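PDB 3DOR: protein CT_858 from Chlamydia trachomatis, which probably acts as a serine-type endopeptidase of the S41 family, the secreted chlamydial protease CPAF. Local coordinates for residues 335-346 against 458-469; 482-493 against 525-536. All coordinates share one frame; numbering follows the deposited sequence.

Contact 1. Residues 335-346 against 458-469; sequences IIDQTNNPGGSV and CVLINEQDFSCA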
# COMPACT_ATOMS: atom_id res chain seq x y z
N ILE B 335 9.27 -35.77 10.84
CA ILE B 335 10.39 -34.95 10.46
C ILE B 335 9.83 -33.77 9.67
O ILE B 335 9.07 -33.96 8.71
CB ILE B 335 11.39 -35.70 9.56
CG1 ILE B 335 12.05 -36.84 10.35
CG2 ILE B 335 12.46 -34.73 9.05
CD1 ILE B 335 12.91 -37.75 9.49
N ILE B 336 10.17 -32.56 10.09
CA ILE B 336 9.71 -31.36 9.40
C ILE B 336 10.91 -30.66 8.78
O ILE B 336 11.81 -30.19 9.49
CB ILE B 336 9.01 -30.38 10.39
CG1 ILE B 336 7.71 -31.00 10.90
CG2 ILE B 336 8.73 -29.03 9.70
CD1 ILE B 336 6.97 -30.13 11.90
N ASP B 337 10.95 -30.62 7.45
CA ASP B 337 12.04 -29.95 6.76
C ASP B 337 11.63 -28.49 6.61
O ASP B 337 10.70 -28.18 5.88
CB ASP B 337 12.27 -30.56 5.38
CG ASP B 337 13.26 -29.75 4.54
OD1 ASP B 337 13.33 -29.99 3.32
OD2 ASP B 337 13.95 -28.87 5.11
N GLN B 338 12.32 -27.60 7.31
CA GLN B 338 11.98 -26.20 7.24
C GLN B 338 13.14 -25.36 6.69
O GLN B 338 13.15 -24.13 6.85
CB GLN B 338 11.59 -25.69 8.63
CG GLN B 338 10.86 -24.40 8.59
CD GLN B 338 11.32 -23.43 9.65
OE1 GLN B 338 10.52 -22.64 10.15
NE2 GLN B 338 12.61 -23.46 9.99
N THR B 339 14.11 -26.01 6.05
CA THR B 339 15.26 -25.31 5.48
C THR B 339 14.87 -24.40 4.31
O THR B 339 13.81 -24.57 3.72
CB THR B 339 16.31 -26.31 4.96
OG1 THR B 339 15.71 -27.18 3.99
CG2 THR B 339 16.86 -27.15 6.09
N ASN B 340 15.73 -23.43 3.99
CA ASN B 340 15.47 -22.53 2.86
C ASN B 340 14.03 -22.01 2.85
O ASN B 340 13.28 -22.21 1.90
CB ASN B 340 15.75 -23.27 1.55
CG ASN B 340 17.23 -23.48 1.28
OD1 ASN B 340 18.08 -23.25 2.14
ND2 ASN B 340 17.54 -23.93 0.08
N ASN B 341 13.67 -21.32 3.92
CA ASN B 341 12.33 -20.80 4.11
C ASN B 341 12.50 -19.32 4.46
O ASN B 341 13.16 -18.98 5.43
CB ASN B 341 11.69 -21.57 5.26
CG ASN B 341 10.27 -21.14 5.54
OD1 ASN B 341 9.96 -19.96 5.56
ND2 ASN B 341 9.40 -22.12 5.76
N PRO B 342 11.89 -18.42 3.67
CA PRO B 342 11.95 -16.96 3.84
C PRO B 342 11.13 -16.32 4.96
O PRO B 342 11.23 -15.12 5.18
CB PRO B 342 11.51 -16.44 2.49
CG PRO B 342 10.37 -17.40 2.17
CD PRO B 342 11.00 -18.76 2.54
N GLY B 343 10.34 -17.11 5.67
CA GLY B 343 9.51 -16.54 6.73
C GLY B 343 8.15 -16.18 6.15
O GLY B 343 7.72 -16.80 5.18
N GLY B 344 7.48 -15.18 6.72
CA GLY B 344 6.19 -14.79 6.20
C GLY B 344 5.22 -14.21 7.21
O GLY B 344 5.54 -13.23 7.89
N SER B 345 4.04 -14.81 7.29
CA SER B 345 2.98 -14.36 8.18
C SER B 345 3.02 -15.00 9.56
O SER B 345 2.98 -16.23 9.69
CB SER B 345 1.61 -14.62 7.53
OG SER B 345 0.54 -14.26 8.41
N VAL B 346 3.09 -14.15 10.59
CA VAL B 346 3.14 -14.60 11.97
C VAL B 346 1.89 -15.40 12.39
O VAL B 346 1.99 -16.42 13.08
CB VAL B 346 3.29 -13.39 12.93
CG1 VAL B 346 3.43 -13.88 14.36
CG2 VAL B 346 4.53 -12.56 12.56
N CYS B 458 11.16 -33.82 14.76
CA CYS B 458 12.52 -33.41 14.47
C CYS B 458 12.42 -32.36 13.37
O CYS B 458 11.92 -32.64 12.28
CB CYS B 458 13.35 -34.59 13.97
SG CYS B 458 15.01 -34.10 13.46
N VAL B 459 12.86 -31.14 13.66
CA VAL B 459 12.81 -30.05 12.69
C VAL B 459 14.19 -29.82 12.07
O VAL B 459 15.19 -29.69 12.79
CB VAL B 459 12.34 -28.71 13.33
CG1 VAL B 459 12.21 -27.63 12.26
CG2 VAL B 459 11.04 -28.90 14.04
N LEU B 460 14.23 -29.75 10.75
CA LEU B 460 15.48 -29.51 10.03
C LEU B 460 15.54 -28.03 9.68
O LEU B 460 14.59 -27.48 9.11
CB LEU B 460 15.55 -30.34 8.76
CG LEU B 460 15.19 -31.82 8.91
CD1 LEU B 460 15.24 -32.46 7.54
CD2 LEU B 460 16.16 -32.51 9.90
N ILE B 461 16.66 -27.39 10.00
CA ILE B 461 16.86 -25.96 9.76
C ILE B 461 18.24 -25.67 9.16
O ILE B 461 19.15 -26.50 9.23
CB ILE B 461 16.80 -25.17 11.08
CG1 ILE B 461 17.95 -25.62 11.99
CG2 ILE B 461 15.46 -25.42 11.80
CD1 ILE B 461 18.19 -24.72 13.21
N ASN B 462 18.39 -24.50 8.56
CA ASN B 462 19.68 -24.12 8.04
C ASN B 462 19.84 -22.60 8.06
O ASN B 462 18.96 -21.88 8.56
CB ASN B 462 19.93 -24.71 6.63
CG ASN B 462 19.14 -24.03 5.54
OD1 ASN B 462 19.44 -24.21 4.36
ND2 ASN B 462 18.11 -23.26 5.91
N GLU B 463 20.97 -22.13 7.54
CA GLU B 463 21.30 -20.71 7.54
C GLU B 463 20.45 -19.86 6.61
O GLU B 463 20.61 -18.63 6.58
CB GLU B 463 22.78 -20.50 7.22
CG GLU B 463 23.14 -20.50 5.74
CD GLU B 463 23.08 -21.87 5.11
OE1 GLU B 463 23.25 -21.97 3.87
OE2 GLU B 463 22.88 -22.86 5.84
N GLN B 464 19.57 -20.51 5.86
CA GLN B 464 18.68 -19.77 4.97
C GLN B 464 17.23 -19.80 5.46
O GLN B 464 16.30 -19.89 4.67
CB GLN B 464 18.79 -20.29 3.53
CG GLN B 464 20.14 -19.94 2.87
CD GLN B 464 20.15 -20.16 1.37
OE1 GLN B 464 19.75 -21.21 0.87
NE2 GLN B 464 20.62 -19.16 0.64
N ASP B 465 17.07 -19.73 6.78
CA ASP B 465 15.77 -19.67 7.45
C ASP B 465 15.68 -18.28 8.05
O ASP B 465 16.54 -17.90 8.86
CB ASP B 465 15.67 -20.71 8.57
CG ASP B 465 15.34 -22.07 8.04
OD1 ASP B 465 14.68 -22.14 6.98
OD2 ASP B 465 15.73 -23.06 8.69
N PHE B 466 14.65 -17.52 7.67
CA PHE B 466 14.49 -16.14 8.15
C PHE B 466 13.13 -15.87 8.81
O PHE B 466 12.15 -16.56 8.53
CB PHE B 466 14.66 -15.16 6.99
CG PHE B 466 15.89 -15.42 6.14
CD1 PHE B 466 15.89 -16.43 5.19
CD2 PHE B 466 17.04 -14.64 6.29
CE1 PHE B 466 17.01 -16.67 4.39
CE2 PHE B 466 18.18 -14.87 5.49
CZ PHE B 466 18.16 -15.89 4.54
N SER B 467 13.09 -14.85 9.67
CA SER B 467 11.90 -14.42 10.41
C SER B 467 11.03 -15.56 10.96
O SER B 467 11.43 -16.22 11.93
CB SER B 467 11.04 -13.46 9.57
OG SER B 467 10.74 -13.98 8.29
N CYS B 468 9.85 -15.79 10.39
CA CYS B 468 9.02 -16.87 10.91
C CYS B 468 9.78 -18.20 10.90
O CYS B 468 9.53 -19.05 11.74
CB CYS B 468 7.71 -16.99 10.13
SG CYS B 468 6.56 -15.63 10.46
N ALA B 469 10.71 -18.37 9.95
CA ALA B 469 11.51 -19.60 9.86
C ALA B 469 12.61 -19.59 10.95
O ALA B 469 13.29 -20.61 11.18
CB ALA B 469 12.12 -19.76 8.48
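Cys458 offers its carbonyl to Ile336, with Cys458 O 2.8 Å from Ile336 N. Ile336 O then takes Leu460 N, and Leu460 O takes Gln338 N, so that strands 457-461 and 333-337 run as parallel neighbours in the central mixed sheet. Val459 packs its CG2 against Ile336 CB (4.4 Å) on one face. On the other, Leu460 slants across Ile335, CD1 to CG2 at 3.9 Å, under helix 549-564. The CG2 of Ile461 touches Gln338 NE2 as the strand ends. Asn462 starts a type I turn closed at Asp465; Asn462 N binds Asp465 OD2 from above the carboxylate plane, 51° out of it. Phe466 N donates to Asn341 O (3.1 Å), an oxygen that also lies at the edge of the Phe466 ring, which meets Phe72 edge-to-face. Asn341 OD1 meanwhile accepts from Gly343 N in an Asx turn. Ser467 sits at the N-cap position of helix 468-478 with an unusual positive phi of 41°, its OG 3.2 Å from Gly343 CA, where the glycine carries no side chain to obstruct it. Cys468 lays its SG beside Gly344 O (3.7 Å) and Val346. Ala469 O receives Gln338 NE2 at 3.2 Å on a lone pair in the carbonyl plane; a bend at chi2 (-137°) swings the amide there, and its OE1 goes to Tyr301. Ser467, at a helix start and touching His73, is placed as expected for the nucleophile of a serine peptidase of this family; the bond from Phe466 N to Asn341 O ties down the loop that carries it, and the Asx turn of Asn341 shapes the facing Gly343.

Contact 2. Residues 482-493 against 525-536; sequences ALIVGTRTAGAG and IENIGVEPHIDL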
# COMPACT_ATOMS: atom_id res chain seq x y z
N ALA B 482 10.30 -30.10 20.28
CA ALA B 482 10.95 -30.82 19.20
C ALA B 482 12.46 -30.78 19.23
O ALA B 482 13.06 -29.90 19.86
CB ALA B 482 10.47 -30.28 17.85
N LEU B 483 13.06 -31.73 18.54
CA LEU B 483 14.50 -31.84 18.41
C LEU B 483 14.84 -30.98 17.18
O LEU B 483 14.29 -31.22 16.10
CB LEU B 483 14.87 -33.30 18.16
CG LEU B 483 16.24 -33.89 18.54
CD1 LEU B 483 16.90 -34.44 17.30
CD2 LEU B 483 17.11 -32.88 19.24
N ILE B 484 15.71 -29.99 17.34
CA ILE B 484 16.07 -29.13 16.21
C ILE B 484 17.43 -29.56 15.68
O ILE B 484 18.41 -29.63 16.43
CB ILE B 484 16.10 -27.62 16.61
CG1 ILE B 484 14.68 -27.08 16.84
CG2 ILE B 484 16.66 -26.78 15.47
CD1 ILE B 484 13.92 -27.76 17.87
N VAL B 485 17.49 -29.85 14.38
CA VAL B 485 18.71 -30.35 13.76
C VAL B 485 19.12 -29.59 12.49
O VAL B 485 18.26 -29.15 11.73
CB VAL B 485 18.52 -31.85 13.39
CG1 VAL B 485 19.79 -32.43 12.80
CG2 VAL B 485 18.09 -32.62 14.63
N GLY B 486 20.42 -29.44 12.28
CA GLY B 486 20.92 -28.76 11.09
C GLY B 486 21.93 -27.68 11.44
O GLY B 486 22.86 -27.91 12.23
N THR B 487 21.78 -26.51 10.84
CA THR B 487 22.67 -25.41 11.15
C THR B 487 21.85 -24.18 11.56
O THR B 487 20.69 -24.02 11.15
CB THR B 487 23.63 -25.07 9.95
OG1 THR B 487 22.89 -24.84 8.75
CG2 THR B 487 24.62 -26.22 9.73
N ARG B 488 22.48 -23.35 12.39
CA ARG B 488 21.90 -22.12 12.93
C ARG B 488 21.14 -21.29 11.89
O ARG B 488 21.63 -21.10 10.76
CB ARG B 488 23.03 -21.28 13.56
CG ARG B 488 22.63 -19.95 14.15
CD ARG B 488 23.87 -19.18 14.67
NE ARG B 488 24.55 -19.88 15.76
CZ ARG B 488 24.21 -19.81 17.04
NH1 ARG B 488 23.18 -19.07 17.42
NH2 ARG B 488 24.87 -20.52 17.94
N THR B 489 19.97 -20.79 12.26
CA THR B 489 19.16 -19.97 11.36
C THR B 489 19.78 -18.58 11.16
O THR B 489 20.65 -18.15 11.94
CB THR B 489 17.69 -19.86 11.87
OG1 THR B 489 17.67 -19.20 13.14
CG2 THR B 489 17.06 -21.26 12.02
N ALA B 490 19.33 -17.87 10.13
CA ALA B 490 19.86 -16.55 9.78
C ALA B 490 19.79 -15.46 10.83
O ALA B 490 20.76 -14.74 11.06
CB ALA B 490 19.19 -16.06 8.51
N GLY B 491 18.63 -15.30 11.46
CA GLY B 491 18.49 -14.27 12.47
C GLY B 491 17.87 -12.97 12.00
O GLY B 491 18.47 -11.90 12.13
N ALA B 492 16.69 -13.06 11.40
CA ALA B 492 15.96 -11.85 11.00
C ALA B 492 14.95 -11.78 12.14
O ALA B 492 13.80 -12.19 11.99
CB ALA B 492 15.27 -12.06 9.65
N GLY B 493 15.42 -11.30 13.29
CA GLY B 493 14.60 -11.25 14.49
C GLY B 493 13.68 -10.09 14.81
O GLY B 493 13.73 -9.55 15.91
N ILE B 525 17.13 -12.49 18.62
CA ILE B 525 17.22 -13.37 17.46
C ILE B 525 18.01 -12.71 16.34
O ILE B 525 18.72 -13.39 15.59
CB ILE B 525 15.80 -13.74 16.92
CG1 ILE B 525 14.99 -14.43 18.02
CG2 ILE B 525 15.91 -14.69 15.71
CD1 ILE B 525 15.65 -15.67 18.55
N GLU B 526 17.89 -11.39 16.22
CA GLU B 526 18.59 -10.62 15.19
C GLU B 526 20.05 -11.03 15.06
O GLU B 526 20.77 -11.05 16.05
CB GLU B 526 18.50 -9.12 15.52
CG GLU B 526 18.98 -8.19 14.40
CD GLU B 526 18.14 -8.30 13.14
OE1 GLU B 526 17.00 -8.80 13.22
OE2 GLU B 526 18.61 -7.86 12.06
N ASN B 527 20.48 -11.37 13.84
CA ASN B 527 21.86 -11.78 13.56
C ASN B 527 22.30 -13.12 14.14
O ASN B 527 22.85 -13.96 13.43
CB ASN B 527 22.84 -10.71 14.03
CG ASN B 527 22.74 -9.44 13.23
OD1 ASN B 527 23.01 -9.43 12.02
ND2 ASN B 527 22.35 -8.35 13.88
N ILE B 528 22.09 -13.29 15.44
CA ILE B 528 22.49 -14.49 16.17
C ILE B 528 21.71 -15.75 15.77
O ILE B 528 22.21 -16.86 15.88
CB ILE B 528 22.32 -14.29 17.70
CG1 ILE B 528 23.11 -13.08 18.16
CG2 ILE B 528 22.80 -15.52 18.45
CD1 ILE B 528 24.57 -13.11 17.75
N GLY B 529 20.47 -15.57 15.33
CA GLY B 529 19.66 -16.70 14.93
C GLY B 529 19.35 -17.68 16.03
O GLY B 529 19.51 -17.41 17.22
N VAL B 530 18.90 -18.86 15.61
CA VAL B 530 18.52 -19.91 16.53
C VAL B 530 19.41 -21.12 16.29
O VAL B 530 19.52 -21.62 15.16
CB VAL B 530 17.06 -20.32 16.31
CG1 VAL B 530 16.65 -21.40 17.29
CG2 VAL B 530 16.17 -19.09 16.44
N GLU B 531 20.04 -21.58 17.36
CA GLU B 531 20.92 -22.73 17.31
C GLU B 531 20.12 -24.01 17.38
O GLU B 531 19.05 -24.05 18.00
CB GLU B 531 21.91 -22.68 18.49
CG GLU B 531 21.33 -23.06 19.87
CD GLU B 531 20.28 -22.07 20.42
OE1 GLU B 531 20.28 -20.89 20.02
OE2 GLU B 531 19.46 -22.48 21.27
N PRO B 532 20.60 -25.07 16.73
CA PRO B 532 19.92 -26.37 16.75
C PRO B 532 20.42 -27.13 17.97
O PRO B 532 21.39 -26.70 18.59
CB PRO B 532 20.40 -27.03 15.46
CG PRO B 532 21.83 -26.53 15.36
CD PRO B 532 21.67 -25.05 15.71
N HIS B 533 19.76 -28.23 18.32
CA HIS B 533 20.21 -29.07 19.43
C HIS B 533 21.43 -29.79 18.88
O HIS B 533 22.44 -29.93 19.55
CB HIS B 533 19.17 -30.13 19.80
CG HIS B 533 17.95 -29.59 20.48
ND1 HIS B 533 17.89 -29.35 21.83
CD2 HIS B 533 16.72 -29.29 19.99
CE1 HIS B 533 16.68 -28.93 22.15
NE2 HIS B 533 15.95 -28.89 21.05
N ILE B 534 21.31 -30.26 17.64
CA ILE B 534 22.39 -31.00 17.00
C ILE B 534 22.90 -30.28 15.74
O ILE B 534 22.15 -30.12 14.78
CB ILE B 534 21.93 -32.42 16.56
CG1 ILE B 534 21.36 -33.20 17.75
CG2 ILE B 534 23.10 -33.17 15.93
CD1 ILE B 534 22.33 -33.44 18.89
N ASP B 535 24.15 -29.85 15.76
CA ASP B 535 24.72 -29.17 14.61
C ASP B 535 25.05 -30.24 13.57
O ASP B 535 25.88 -31.10 13.81
CB ASP B 535 25.98 -28.41 15.01
CG ASP B 535 26.59 -27.66 13.85
OD1 ASP B 535 27.40 -28.25 13.10
OD2 ASP B 535 26.24 -26.48 13.66
N LEU B 536 24.38 -30.18 12.43
CA LEU B 536 24.57 -31.16 11.37
C LEU B 536 24.68 -30.47 10.02
O LEU B 536 23.68 -30.34 9.30
CB LEU B 536 23.37 -32.10 11.34
CG LEU B 536 23.50 -33.61 11.10
CD1 LEU B 536 22.22 -34.07 10.42
CD2 LEU B 536 24.71 -33.96 10.25
O HOH W 1 22.33 -19.21 20.30
O HOH W 2 25.15 -24.32 13.39
O HOH W 3 18.64 -9.76 10.19
O HOH W 4 15.70 -10.08 17.89
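Gly491 and Gly529 press backbone on backbone, their CA atoms 3.7 Å apart, in the closely packed half of the contact. Gly491 O accepts Asn527 N at 2.7 Å. Next to this pair the Thr489 side chain runs alongside that of Val530: a chi1 of 62° turns OG1 of Thr489 toward the facing chain, where it takes Val530 N at 2.8 Å and also bonds Asp470, while Thr489 N binds Val530 O. Pro532 then wedges its ring against Ile484, CB to CG2 at 3.7 Å, the two side chains about perpendicular. Ile484 O is gripped by two donors, His533 N and Ile534 N, and Gly486 follows with Gly486 N to Ile534 O and Leu536 N to Gly486 O. These bonds join strand 483-486 to strand 534-535 in parallel, the last pairing within this chain of the mixed sheet in the S41 peptidase domain. Beneath them Val485 CG1 meets Leu536 CD1 at 3.8 Å, with helix 549-564 against both. His533 is partly exposed; its CB lies 3.5 Å from Leu483 CD2, and its NE2 makes a weak bond to Ala482 O. The looser, wetter side belongs to Arg488, exposed at the surface. Its chain turns at chi3 (-63°), taking NH1 to Ile528 O at 2.9 Å and laying one guanidinium face over Glu531 CB. A water links Arg488 NH1 to Glu531 OE1, whose carboxylate is salt-bridged to Arg519 and Lys477.

Contacts 1 and 2 hold two strand pairs of one sheet, their centres about 9 Å apart, joined by the pairing between them. Strand 457-461 of contact 1 pairs with strand 483-486 of contact 2: Val459 O lies 2.8 Å from Val485 N and Val459 N 2.8 Å from Leu483 O, both probable hydrogen bonds. Helix 468-478, which begins just after Ser467 of contact 1, leads along the chain to strand 483-486, and its Asp470 binds Thr489, Gly491 and Ala492. The loops also meet, with Phe466 CE2 3.4 Å from Ala490 CB. The probable nucleophile, Ser467, lies in contact 1. A sulfate, probably from the crystallisation liquor, lies about 5 Å from the side chain of Gln464.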